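Local structure of Tas1 (Pseudomonas aeruginosa, 6OX6) at residues A[272-277]-A[320-325]; A[310-315]-A[360-365]; A[261-266]-A[306-311]; A[331-336]-A[346-351]; A[257-262]-A[356-361]. The protein transfers pyrophosphate from ATP to adenosine nucleotides, making (p)ppApp and draining ADP and ATP from competitor cells as a type VI secreted toxin. All blocks are in the same frame, centred on the assembly; numbering follows the deposited sequence.

Contact 1 of 5, residues A[272-277]-A[320-325]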
# COMPACT_ATOMS: atom_id res chain seq x y z
N ALA A 272 6.24 -8.60 -20.24
CA ALA A 272 6.69 -8.80 -21.61
C ALA A 272 5.55 -8.81 -22.62
O ALA A 272 5.81 -8.67 -23.82
CB ALA A 272 7.49 -10.10 -21.69
N LYS A 273 4.29 -8.93 -22.17
CA LYS A 273 3.14 -8.85 -23.06
C LYS A 273 2.89 -7.43 -23.57
O LYS A 273 2.54 -7.25 -24.75
CB LYS A 273 1.89 -9.36 -22.33
CG LYS A 273 1.40 -10.72 -22.75
CD LYS A 273 -0.12 -10.82 -22.61
CE LYS A 273 -0.82 -9.94 -23.66
NZ LYS A 273 -2.31 -9.90 -23.55
N HIS A 274 3.03 -6.42 -22.71
CA HIS A 274 2.63 -5.06 -23.04
C HIS A 274 3.81 -4.12 -23.18
O HIS A 274 3.64 -2.89 -23.12
CB HIS A 274 1.67 -4.50 -22.00
CG HIS A 274 0.54 -5.41 -21.69
ND1 HIS A 274 -0.71 -5.24 -22.24
CD2 HIS A 274 0.46 -6.51 -20.91
CE1 HIS A 274 -1.52 -6.18 -21.79
NE2 HIS A 274 -0.83 -6.97 -20.98
N GLY A 275 5.01 -4.67 -23.34
CA GLY A 275 6.17 -3.84 -23.62
C GLY A 275 6.81 -3.23 -22.40
O GLY A 275 7.40 -2.15 -22.49
N GLY A 276 6.71 -3.89 -21.24
CA GLY A 276 7.22 -3.31 -20.02
C GLY A 276 8.30 -4.10 -19.33
O GLY A 276 8.93 -4.98 -19.92
N ARG A 277 8.56 -3.76 -18.08
CA ARG A 277 9.60 -4.43 -17.32
C ARG A 277 9.12 -4.83 -15.94
O ARG A 277 8.12 -4.31 -15.44
CB ARG A 277 10.84 -3.53 -17.19
CG ARG A 277 11.78 -3.93 -16.07
CD ARG A 277 12.56 -2.73 -15.55
NE ARG A 277 13.77 -2.48 -16.34
CZ ARG A 277 14.96 -2.20 -15.82
NH1 ARG A 277 16.00 -1.99 -16.61
NH2 ARG A 277 15.11 -2.14 -14.50
N ASN A 320 -3.81 0.09 -16.78
CA ASN A 320 -5.16 -0.42 -16.62
C ASN A 320 -5.31 -1.80 -17.22
O ASN A 320 -5.94 -2.68 -16.62
CB ASN A 320 -6.17 0.54 -17.25
CG ASN A 320 -6.21 1.89 -16.56
OD1 ASN A 320 -5.92 2.00 -15.37
ND2 ASN A 320 -6.56 2.93 -17.31
N THR A 321 -4.73 -2.01 -18.39
CA THR A 321 -4.83 -3.32 -19.03
C THR A 321 -4.20 -4.39 -18.14
O THR A 321 -4.80 -5.44 -17.90
CB THR A 321 -4.16 -3.31 -20.40
OG1 THR A 321 -4.67 -2.21 -21.15
CG2 THR A 321 -4.46 -4.60 -21.14
N VAL A 322 -3.01 -4.10 -17.60
CA VAL A 322 -2.33 -5.02 -16.68
C VAL A 322 -3.15 -5.25 -15.42
O VAL A 322 -3.21 -6.38 -14.91
CB VAL A 322 -0.93 -4.49 -16.33
CG1 VAL A 322 -0.26 -5.46 -15.36
CG2 VAL A 322 -0.10 -4.30 -17.59
N ALA A 323 -3.77 -4.19 -14.88
CA ALA A 323 -4.65 -4.34 -13.72
C ALA A 323 -5.73 -5.39 -13.97
O ALA A 323 -5.97 -6.27 -13.13
CB ALA A 323 -5.29 -2.99 -13.38
N ALA A 324 -6.42 -5.28 -15.11
CA ALA A 324 -7.47 -6.23 -15.46
C ALA A 324 -6.93 -7.65 -15.57
O ALA A 324 -7.61 -8.63 -15.23
CB ALA A 324 -8.13 -5.82 -16.77
N GLU A 325 -5.68 -7.76 -16.03
CA GLU A 325 -5.02 -9.05 -16.18
C GLU A 325 -4.83 -9.74 -14.84
O GLU A 325 -5.10 -10.93 -14.70
CB GLU A 325 -3.67 -8.88 -16.88
CG GLU A 325 -3.62 -9.47 -18.28
CD GLU A 325 -3.79 -8.42 -19.37
OE1 GLU A 325 -2.78 -7.84 -19.80
OE2 GLU A 325 -4.94 -8.18 -19.79

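Contact 2 of 5, residues A[310-315]-A[360-365]. With ACT (acetate ion), chain I.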
# COMPACT_ATOMS: atom_id res chain seq x y z
N ASN A 310 6.81 -7.78 -6.32
CA ASN A 310 7.53 -7.17 -7.42
C ASN A 310 6.71 -6.01 -7.97
O ASN A 310 5.63 -5.69 -7.47
CB ASN A 310 7.88 -8.18 -8.52
CG ASN A 310 6.68 -8.92 -9.03
OD1 ASN A 310 5.69 -8.31 -9.45
ND2 ASN A 310 6.78 -10.26 -9.09
N THR A 311 7.26 -5.34 -8.96
CA THR A 311 6.64 -4.19 -9.59
C THR A 311 6.65 -4.40 -11.09
O THR A 311 7.67 -4.79 -11.67
CB THR A 311 7.40 -2.87 -9.25
OG1 THR A 311 7.52 -2.72 -7.82
CG2 THR A 311 6.66 -1.66 -9.79
N ILE A 312 5.51 -4.12 -11.73
CA ILE A 312 5.43 -4.12 -13.18
C ILE A 312 5.40 -2.67 -13.66
O ILE A 312 4.55 -1.88 -13.24
CB ILE A 312 4.20 -4.90 -13.67
CG1 ILE A 312 4.28 -6.35 -13.20
CG2 ILE A 312 4.10 -4.80 -15.17
CD1 ILE A 312 3.03 -7.18 -13.52
N ILE A 313 6.35 -2.32 -14.50
CA ILE A 313 6.44 -0.96 -15.04
C ILE A 313 6.04 -1.04 -16.49
O ILE A 313 6.68 -1.74 -17.28
CB ILE A 313 7.85 -0.37 -14.87
CG1 ILE A 313 8.25 -0.31 -13.39
CG2 ILE A 313 7.96 1.02 -15.51
CD1 ILE A 313 9.12 -1.48 -12.97
N VAL A 314 4.95 -0.35 -16.85
CA VAL A 314 4.49 -0.29 -18.23
C VAL A 314 4.09 1.15 -18.51
O VAL A 314 3.94 1.96 -17.59
CB VAL A 314 3.31 -1.25 -18.50
CG1 VAL A 314 3.80 -2.71 -18.53
CG2 VAL A 314 2.22 -1.09 -17.43
N GLU A 315 3.91 1.47 -19.78
CA GLU A 315 3.49 2.82 -20.14
C GLU A 315 2.11 3.11 -19.58
O GLU A 315 1.34 2.20 -19.23
CB GLU A 315 3.52 3.00 -21.65
CG GLU A 315 4.92 2.86 -22.21
CD GLU A 315 5.87 3.95 -21.70
OE1 GLU A 315 5.40 5.06 -21.34
OE2 GLU A 315 7.10 3.69 -21.66
N GLY A 360 1.27 -13.06 -2.60
CA GLY A 360 2.29 -12.29 -3.26
C GLY A 360 1.73 -10.93 -3.63
O GLY A 360 0.53 -10.79 -3.88
N GLU A 361 2.59 -9.92 -3.63
CA GLU A 361 2.22 -8.55 -3.98
C GLU A 361 2.77 -8.20 -5.36
O GLU A 361 3.97 -8.33 -5.60
CB GLU A 361 2.76 -7.54 -2.96
CG GLU A 361 2.67 -6.09 -3.45
CD GLU A 361 3.34 -5.06 -2.52
OE1 GLU A 361 4.56 -4.75 -2.70
OE2 GLU A 361 2.64 -4.55 -1.61
N ILE A 362 1.91 -7.72 -6.26
CA ILE A 362 2.37 -7.21 -7.55
C ILE A 362 1.84 -5.79 -7.74
O ILE A 362 0.63 -5.59 -7.88
CB ILE A 362 1.93 -8.10 -8.72
CG1 ILE A 362 2.50 -9.50 -8.57
CG2 ILE A 362 2.44 -7.48 -9.99
CD1 ILE A 362 1.95 -10.49 -9.61
N GLN A 363 2.74 -4.83 -7.81
CA GLN A 363 2.37 -3.44 -8.06
C GLN A 363 2.58 -3.10 -9.52
O GLN A 363 3.45 -3.67 -10.18
CB GLN A 363 3.20 -2.49 -7.21
CG GLN A 363 2.97 -2.62 -5.74
CD GLN A 363 3.77 -1.59 -5.00
OE1 GLN A 363 4.96 -1.76 -4.76
NE2 GLN A 363 3.15 -0.48 -4.70
N VAL A 364 1.81 -2.14 -10.01
CA VAL A 364 1.91 -1.71 -11.40
C VAL A 364 1.83 -0.19 -11.43
O VAL A 364 1.00 0.41 -10.73
CB VAL A 364 0.79 -2.29 -12.29
CG1 VAL A 364 1.19 -2.15 -13.73
CG2 VAL A 364 0.50 -3.78 -11.96
N ASN A 365 2.67 0.42 -12.25
CA ASN A 365 2.63 1.87 -12.41
C ASN A 365 3.40 2.23 -13.66
O ASN A 365 4.09 1.39 -14.25
CB ASN A 365 3.23 2.60 -11.20
CG ASN A 365 2.40 3.82 -10.81
OD1 ASN A 365 1.82 4.48 -11.67
ND2 ASN A 365 2.32 4.10 -9.52
C ACT I . 5.62 2.02 -6.39
O ACT I . 5.20 2.11 -5.20
OXT ACT I . 6.79 2.20 -6.84
CH3 ACT I . 4.52 1.61 -7.45
O HOH W 1 6.08 -4.17 -5.24
O HOH W 2 7.42 -0.87 -5.75

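Contact 3 of 5, residues A[261-266]-A[306-311]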
# COMPACT_ATOMS: atom_id res chain seq x y z
N ALA A 261 8.79 -17.00 -6.88
CA ALA A 261 8.87 -17.59 -8.21
C ALA A 261 7.53 -17.51 -8.92
O ALA A 261 7.46 -17.15 -10.10
CB ALA A 261 9.34 -19.04 -8.12
N GLU A 262 6.45 -17.80 -8.20
CA GLU A 262 5.14 -17.77 -8.82
C GLU A 262 4.74 -16.36 -9.25
O GLU A 262 4.34 -16.15 -10.40
CB GLU A 262 4.12 -18.36 -7.84
CG GLU A 262 2.78 -18.64 -8.46
CD GLU A 262 1.92 -19.52 -7.57
OE1 GLU A 262 2.48 -20.19 -6.66
OE2 GLU A 262 0.69 -19.51 -7.76
N ILE A 263 4.84 -15.37 -8.35
CA ILE A 263 4.42 -14.04 -8.77
C ILE A 263 5.40 -13.46 -9.79
O ILE A 263 4.99 -12.70 -10.69
CB ILE A 263 4.20 -13.08 -7.58
CG1 ILE A 263 5.47 -12.92 -6.72
CG2 ILE A 263 2.98 -13.52 -6.73
CD1 ILE A 263 5.33 -11.77 -5.69
N ASP A 264 6.69 -13.81 -9.70
CA ASP A 264 7.65 -13.33 -10.70
C ASP A 264 7.38 -13.92 -12.08
O ASP A 264 7.57 -13.24 -13.09
CB ASP A 264 9.08 -13.64 -10.27
CG ASP A 264 9.62 -12.67 -9.22
OD1 ASP A 264 8.90 -11.71 -8.84
OD2 ASP A 264 10.79 -12.87 -8.79
N ALA A 265 6.92 -15.18 -12.14
CA ALA A 265 6.60 -15.76 -13.44
C ALA A 265 5.42 -15.03 -14.09
O ALA A 265 5.50 -14.64 -15.26
CB ALA A 265 6.31 -17.26 -13.29
N VAL A 266 4.34 -14.80 -13.34
CA VAL A 266 3.19 -14.11 -13.92
C VAL A 266 3.53 -12.64 -14.21
O VAL A 266 3.11 -12.08 -15.23
CB VAL A 266 1.95 -14.25 -13.02
CG1 VAL A 266 2.31 -13.95 -11.60
CG2 VAL A 266 0.84 -13.31 -13.46
N ASP A 306 3.31 -9.08 1.61
CA ASP A 306 4.39 -8.62 0.75
C ASP A 306 5.71 -9.29 1.10
O ASP A 306 6.78 -8.73 0.84
CB ASP A 306 4.53 -7.10 0.81
CG ASP A 306 5.04 -6.60 2.17
OD1 ASP A 306 4.85 -7.30 3.20
OD2 ASP A 306 5.62 -5.48 2.21
N LEU A 307 5.66 -10.50 1.67
CA LEU A 307 6.89 -11.27 1.80
C LEU A 307 7.56 -11.45 0.44
O LEU A 307 8.77 -11.22 0.29
CB LEU A 307 6.59 -12.62 2.46
CG LEU A 307 6.30 -12.49 3.96
CD1 LEU A 307 5.92 -13.84 4.54
CD2 LEU A 307 7.51 -11.90 4.70
N ALA A 308 6.78 -11.82 -0.56
CA ALA A 308 7.20 -11.83 -1.95
C ALA A 308 6.53 -10.66 -2.65
O ALA A 308 5.33 -10.41 -2.45
CB ALA A 308 6.81 -13.14 -2.64
N ARG A 309 7.29 -9.94 -3.47
CA ARG A 309 6.70 -8.79 -4.12
C ARG A 309 7.48 -8.43 -5.37
O ARG A 309 8.67 -8.73 -5.47
CB ARG A 309 6.64 -7.59 -3.16
CG ARG A 309 7.99 -7.11 -2.70
CD ARG A 309 7.84 -5.74 -2.06
NE ARG A 309 9.14 -5.14 -1.80
CZ ARG A 309 9.86 -4.50 -2.71
NH1 ARG A 309 9.40 -4.35 -3.95
NH2 ARG A 309 11.05 -4.01 -2.38
N ASN A 310 6.81 -7.78 -6.32
CA ASN A 310 7.53 -7.17 -7.42
C ASN A 310 6.71 -6.01 -7.97
O ASN A 310 5.63 -5.69 -7.47
CB ASN A 310 7.88 -8.18 -8.52
CG ASN A 310 6.68 -8.92 -9.03
OD1 ASN A 310 5.69 -8.31 -9.45
ND2 ASN A 310 6.78 -10.26 -9.09
N THR A 311 7.26 -5.34 -8.96
CA THR A 311 6.64 -4.19 -9.59
C THR A 311 6.65 -4.40 -11.09
O THR A 311 7.67 -4.79 -11.67
CB THR A 311 7.40 -2.87 -9.25
OG1 THR A 311 7.52 -2.72 -7.82
CG2 THR A 311 6.66 -1.66 -9.79

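Contact 4 of 5, residues A[331-336]-A[346-351]. With ACT (acetate ion), chain E.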
# COMPACT_ATOMS: atom_id res chain seq x y z
N ALA A 331 -6.30 -12.18 -8.46
CA ALA A 331 -5.71 -11.22 -7.53
C ALA A 331 -6.78 -10.32 -6.93
O ALA A 331 -7.76 -9.96 -7.58
CB ALA A 331 -4.67 -10.35 -8.24
N LYS A 332 -6.46 -9.83 -5.73
CA LYS A 332 -7.25 -8.81 -5.05
C LYS A 332 -6.57 -7.57 -5.65
O LYS A 332 -5.34 -7.46 -5.60
CB LYS A 332 -7.05 -8.87 -3.54
CG LYS A 332 -8.18 -8.24 -2.74
CD LYS A 332 -7.92 -8.36 -1.24
CE LYS A 332 -9.22 -8.26 -0.45
NZ LYS A 332 -10.20 -7.36 -1.11
N VAL A 333 -7.34 -6.62 -6.17
CA VAL A 333 -6.70 -5.51 -6.88
C VAL A 333 -7.20 -4.18 -6.32
O VAL A 333 -8.41 -3.97 -6.20
CB VAL A 333 -6.97 -5.57 -8.39
CG1 VAL A 333 -6.34 -4.35 -9.08
CG2 VAL A 333 -6.44 -6.91 -8.99
N LYS A 334 -6.27 -3.28 -6.00
CA LYS A 334 -6.58 -1.91 -5.60
C LYS A 334 -6.14 -0.96 -6.71
O LYS A 334 -4.95 -0.87 -7.02
CB LYS A 334 -5.88 -1.55 -4.28
CG LYS A 334 -6.06 -0.06 -3.89
CD LYS A 334 -5.93 0.13 -2.38
CE LYS A 334 -4.58 -0.37 -1.87
NZ LYS A 334 -3.52 0.68 -1.96
N VAL A 335 -7.09 -0.25 -7.30
CA VAL A 335 -6.80 0.75 -8.31
C VAL A 335 -6.90 2.12 -7.64
O VAL A 335 -7.97 2.52 -7.16
CB VAL A 335 -7.74 0.66 -9.51
CG1 VAL A 335 -7.48 1.82 -10.42
CG2 VAL A 335 -7.54 -0.68 -10.25
N ILE A 336 -5.77 2.81 -7.56
CA ILE A 336 -5.69 4.09 -6.87
C ILE A 336 -5.78 5.20 -7.91
O ILE A 336 -4.96 5.27 -8.83
CB ILE A 336 -4.38 4.20 -6.08
CG1 ILE A 336 -4.36 3.12 -5.00
CG2 ILE A 336 -4.22 5.58 -5.49
CD1 ILE A 336 -2.96 2.58 -4.72
N SER A 346 -1.30 7.83 -7.82
CA SER A 346 -2.04 6.90 -8.68
C SER A 346 -1.16 5.71 -9.02
O SER A 346 0.06 5.82 -9.06
CB SER A 346 -2.56 7.57 -9.97
OG SER A 346 -1.52 8.27 -10.64
N GLY A 347 -1.79 4.57 -9.25
CA GLY A 347 -1.07 3.33 -9.45
C GLY A 347 -1.98 2.15 -9.13
O GLY A 347 -3.14 2.30 -8.78
N VAL A 348 -1.41 0.96 -9.26
CA VAL A 348 -2.14 -0.28 -9.02
C VAL A 348 -1.38 -1.09 -8.00
O VAL A 348 -0.15 -1.19 -8.06
CB VAL A 348 -2.33 -1.11 -10.30
CG1 VAL A 348 -2.94 -2.50 -9.98
CG2 VAL A 348 -3.16 -0.35 -11.27
N ASN A 349 -2.12 -1.69 -7.07
CA ASN A 349 -1.56 -2.69 -6.16
C ASN A 349 -2.46 -3.91 -6.19
O ASN A 349 -3.68 -3.80 -6.30
CB ASN A 349 -1.41 -2.13 -4.73
CG ASN A 349 -0.51 -2.98 -3.86
OD1 ASN A 349 0.06 -3.97 -4.31
ND2 ASN A 349 -0.33 -2.56 -2.61
N SER A 350 -1.86 -5.08 -6.11
CA SER A 350 -2.64 -6.29 -6.13
C SER A 350 -2.00 -7.30 -5.22
O SER A 350 -0.79 -7.28 -4.98
CB SER A 350 -2.77 -6.85 -7.55
OG SER A 350 -1.54 -7.39 -7.97
N THR A 351 -2.82 -8.21 -4.72
CA THR A 351 -2.39 -9.28 -3.84
C THR A 351 -2.79 -10.58 -4.50
O THR A 351 -3.96 -10.76 -4.85
CB THR A 351 -3.05 -9.17 -2.46
OG1 THR A 351 -2.78 -7.89 -1.91
CG2 THR A 351 -2.53 -10.27 -1.53
C ACT E . 0.58 1.58 -2.41
O ACT E . -0.14 0.67 -1.87
OXT ACT E . 1.47 1.48 -3.31
CH3 ACT E . 0.34 3.03 -1.88

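Contact 5 of 5, residues A[257-262]-A[356-361]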
# COMPACT_ATOMS: atom_id res chain seq x y z
N PRO A 257 10.02 -18.02 -0.92
CA PRO A 257 10.70 -18.29 -2.20
C PRO A 257 9.79 -18.88 -3.28
O PRO A 257 9.87 -18.45 -4.44
CB PRO A 257 11.81 -19.27 -1.80
CG PRO A 257 12.13 -18.91 -0.40
CD PRO A 257 10.81 -18.53 0.22
N ALA A 258 8.93 -19.84 -2.94
CA ALA A 258 8.03 -20.38 -3.95
C ALA A 258 6.97 -19.36 -4.36
O ALA A 258 6.56 -19.32 -5.53
CB ALA A 258 7.35 -21.65 -3.43
N ALA A 259 6.49 -18.54 -3.42
CA ALA A 259 5.55 -17.50 -3.82
C ALA A 259 6.23 -16.48 -4.73
O ALA A 259 5.65 -16.05 -5.74
CB ALA A 259 4.95 -16.83 -2.59
N LYS A 260 7.50 -16.17 -4.44
CA LYS A 260 8.24 -15.24 -5.28
C LYS A 260 8.33 -15.75 -6.71
O LYS A 260 7.95 -15.06 -7.66
CB LYS A 260 9.64 -15.00 -4.71
CG LYS A 260 10.45 -13.98 -5.48
CD LYS A 260 11.93 -14.20 -5.29
CE LYS A 260 12.74 -13.03 -5.81
NZ LYS A 260 12.40 -12.61 -7.21
N ALA A 261 8.79 -17.00 -6.88
CA ALA A 261 8.87 -17.59 -8.21
C ALA A 261 7.53 -17.51 -8.92
O ALA A 261 7.46 -17.15 -10.10
CB ALA A 261 9.34 -19.04 -8.12
N GLU A 262 6.45 -17.80 -8.20
CA GLU A 262 5.14 -17.77 -8.82
C GLU A 262 4.74 -16.36 -9.25
O GLU A 262 4.34 -16.15 -10.40
CB GLU A 262 4.12 -18.36 -7.84
CG GLU A 262 2.78 -18.64 -8.46
CD GLU A 262 1.92 -19.52 -7.57
OE1 GLU A 262 2.48 -20.19 -6.66
OE2 GLU A 262 0.69 -19.51 -7.76
N ALA A 356 1.80 -21.68 -3.28
CA ALA A 356 2.57 -22.03 -2.09
C ALA A 356 1.83 -21.73 -0.79
O ALA A 356 2.35 -22.08 0.28
CB ALA A 356 3.91 -21.29 -2.10
N GLY A 357 0.66 -21.10 -0.86
CA GLY A 357 -0.15 -20.88 0.32
C GLY A 357 0.08 -19.57 1.04
O GLY A 357 -0.34 -19.43 2.19
N ILE A 358 0.76 -18.61 0.41
CA ILE A 358 0.91 -17.28 0.99
C ILE A 358 0.67 -16.25 -0.11
O ILE A 358 0.75 -16.56 -1.31
CB ILE A 358 2.30 -17.07 1.62
CG1 ILE A 358 3.38 -17.07 0.55
CG2 ILE A 358 2.55 -18.05 2.77
CD1 ILE A 358 4.48 -16.10 0.85
N PRO A 359 0.35 -15.03 0.28
CA PRO A 359 0.08 -13.99 -0.73
C PRO A 359 1.36 -13.42 -1.33
O PRO A 359 2.42 -13.34 -0.69
CB PRO A 359 -0.70 -12.92 0.05
CG PRO A 359 -1.23 -13.64 1.27
CD PRO A 359 -0.16 -14.67 1.60
N GLY A 360 1.27 -13.06 -2.60
CA GLY A 360 2.29 -12.29 -3.26
C GLY A 360 1.73 -10.93 -3.63
O GLY A 360 0.53 -10.79 -3.88
N GLU A 361 2.59 -9.92 -3.63
CA GLU A 361 2.22 -8.55 -3.98
C GLU A 361 2.77 -8.20 -5.36
O GLU A 361 3.97 -8.33 -5.60
CB GLU A 361 2.76 -7.54 -2.96
CG GLU A 361 2.67 -6.09 -3.45
CD GLU A 361 3.34 -5.06 -2.52
OE1 GLU A 361 4.56 -4.75 -2.70
OE2 GLU A 361 2.64 -4.55 -1.61

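Contact 1 of 5, residues A[272-277]-A[320-325]
The imidazole of His274 has Val322 CG2 over one face, 4.0 Å above the ring plane and displaced toward the rim, where CD2 is its nearest ring atom. Glu325 comes to the ring edge near its plane, the two side chains meeting tip to tip with carboxylate and imidazole only 12° from coplanar. His274 NE2 is modelled as donating to Glu325 OE1 at 2.4 Å, but this is too short, and OE1 is also crowded against the ring, so the pairing is plausible while its exact geometry is doubtful. The methyl of Thr321 approaches obliquely, CG2 lying 3.4 Å from His274 CE1. With CG of His274 anti to the carbonyl carbon (chi1 -50°), the ring projects toward helix 319-328, and Thr321, Val322 and Glu325 present a single side of that helix to it. At the margin Lys273 NZ stands 4.3 Å from Glu325 OE1, too far for a salt bridge.

His274 is the first residue to leave helical geometry after helix 256-273, and Gly275, with its positive phi, continues the turn toward strand 277-280. The result is a surface contact between the C-terminal end of helix 256-273 and helix 319-328, which pack on the same face of a mixed alpha/beta sheet, a fold consistent with that of (p)ppGpp synthetases.

Contact 2 of 5, residues A[310-315]-A[360-365]
Asn310 to Ile313 pair in parallel register with Ile362 to Asn365, and five backbone hydrogen bonds join the strands. The shortest runs from Ile312 N to Gln363 O at 2.6 Å and is almost straight, 173° at the hydrogen.

The tight side of the sheet carries Asn310, Ile312, Ile362 and Val364. The Ile312 and Ile362 side chains cross at a slant, with Ile312 CD1 3.6 Å from Ile362 CG2, while Ile312 CB lies alongside Val364 CG1. Beyond the strand end, Val314 CG2 meets the same Val364 methyl at 4.0 Å. Helices 256-273 and 319-328 close over this layer. Asn310 lies side by side with Ile362, and its OD1, 3.4 Å from Ile362 CG2, is buried with no polar partner in the model; its ND2 is held by Asp264.

The other side is wetter around Thr311 and Gln363. Their polar ends are 4.1 Å apart between Thr311 OG1 and Gln363 OE1, and two waters bridge them. One of these, 2.8 Å from Gln363 OE1, donates to it; the other also hydrogen-bonds Asn310 O. Gln363 NE2 makes a weak bond to an acetate ion, probably from the crystallisation liquor, that Lys373 also holds. Farther along this face, helix 367-373 covers Ile313 and Asn365. Chemically, then, the pair divides into a largely apolar face under two helices, with the Asn310 amide as its polar exception, and an amide- and hydroxyl-lined patch able to hold water and a small anion.

Contact 3 of 5, residues A[261-266]-A[306-311]
Ile263 and Asn310 bury the most surface here, with Asp264 adding a polar grip. Ile263 points from the helix at the strand, and its terminal methyl does the touching: CD1 rests 3.5 Å from Arg309 N and 3.7 Å from Ala308 CB. Its CG1 sits between the backbone N and the carbonyl carbon (chi1 58°), and chi2 is extended, carrying CD1 out to the strand backbone.

Asn310 and the two helix residues slide past each other in opposite directions, bringing the amide nitrogen beside the helix. Asn310 ND2 gives one hydrogen to Asp264 OD1 at 2.6 Å, a short bond that approaches the carboxylate nearly along its C-O axis and lies close to the amide plane. A weak second bond runs from Asn310 ND2 to Ile263 O at 3.4 Å. The carboxylate and amide planes differ by 33°. Asp264 OD2 forms a salt bridge with Lys260 one turn earlier, so both oxygens of this buried acid are engaged, which would be expected to stabilise its negative charge.

The helical segment 261-266 runs within 17° of strand residues 308-311, the two axes 8.1 Å apart at closest. Such near-aligned helix-on-sheet packing is characteristic of alpha/beta folds.

Contact 4 of 5, residues A[331-336]-A[346-351]
Lys332 to Ile336 and Gly347 to Thr351 form a beta hairpin, the two strands antiparallel with six backbone hydrogen bonds. Lys332 with Thr351, Lys334 with Asn349 and Ile336 with Gly347 are the hydrogen-bonded pairs, each joined twice; Lys334 N to Asn349 O is the shortest bond at 2.7 Å. At Gly347 the backbone angles (phi 157°, psi -179°) would jam a CB against the preceding carbonyl, and Ile336 CB lies only 3.5 Å from Gly347 O.

The face bearing Val333, Val348 and Ser350 turns to helix 319-328, which touches all three. Across the strands, the two valines cross obliquely, Val333 CG1 4.0 Å from Val348 CG1, and Val333 CG2 packs 3.9 Å from Ser350 CB, while Ser350 OG bonds to Ile362 O on the next strand.

On the opposite face, Lys332, Lys334, Ile336 and Thr351 pack on the immunity protein Pa14_01140. Phe61 of that chain makes a cation-pi contact with Lys334. The Lys334 side chain, bent at chi3 and chi4, and Asn349, its CG anti to the backbone N, converge on an acetate ion, probably from the crystallisation liquor, through weak bonds to one oxygen, Lys334 NZ at 3.4 Å and Asn349 ND2 at 3.3 Å from that O atom.

Contact 5 of 5, residues A[257-262]-A[356-361]
Ala259 and Ala356 bring their CA atoms to 5.7 Å, where a turn of helix 256-273 lies against the loop that leads into strand 359-365. Small side chains permit this closeness: Ala258 CB touches Ala356 CB at 3.7 Å, and the same Ala356 methyl reaches the helix backbone, 4.0 Å from Ala259 N.

The larger partner is Ile358. Its CB points past the helix, but CG1 lies between the backbone N and the carbonyl carbon (chi1 67°), which brings that branch back toward Ala259. The alanine methyl touches both atoms of this branch, Ile358 CG1 and CD1 each lying 3.5 Å from Ala259 CB.

This is helix-to-loop packing at the end of the sheet's strands, where the connection between the antiparallel strands 347-353 and 359-365 packs against the helix before the chain enters the central strand 359-365. Gly357, at phi 92° and psi 14°, turns the chain there with backbone angles that would crowd a CB against the preceding carbonyl.

A polar tie lies beside the alanines. Glu262 extends with CG anti to its backbone N; its OE2 accepts a hydrogen bond from Lys355 N, next to the segment, while Glu262 OE1 approaches Ala356 N to 3.8 Å.

Helix 256-273 opens three of the loops. Contacts 5 and 3 start on overlapping segments of it, and contact 1 starts at its C-terminal end. Contact 3 closes first, on reaching strand 308-313, and lies within the wider span of contact 5. Contact 2 opens on that same strand. Contact 1 closes next, on helix 319-328, crossing both contact 3 and contact 2. Contact 4 is a local hairpin, 331-336 with 346-351, enclosed by contacts 2 and 5, which both end around strand 359-365. Together they bind two helices to one face of the sheet, with contact 2 at its centre and contact 4 adding the edge strand 332-336; one face of this hairpin meets the immunity protein.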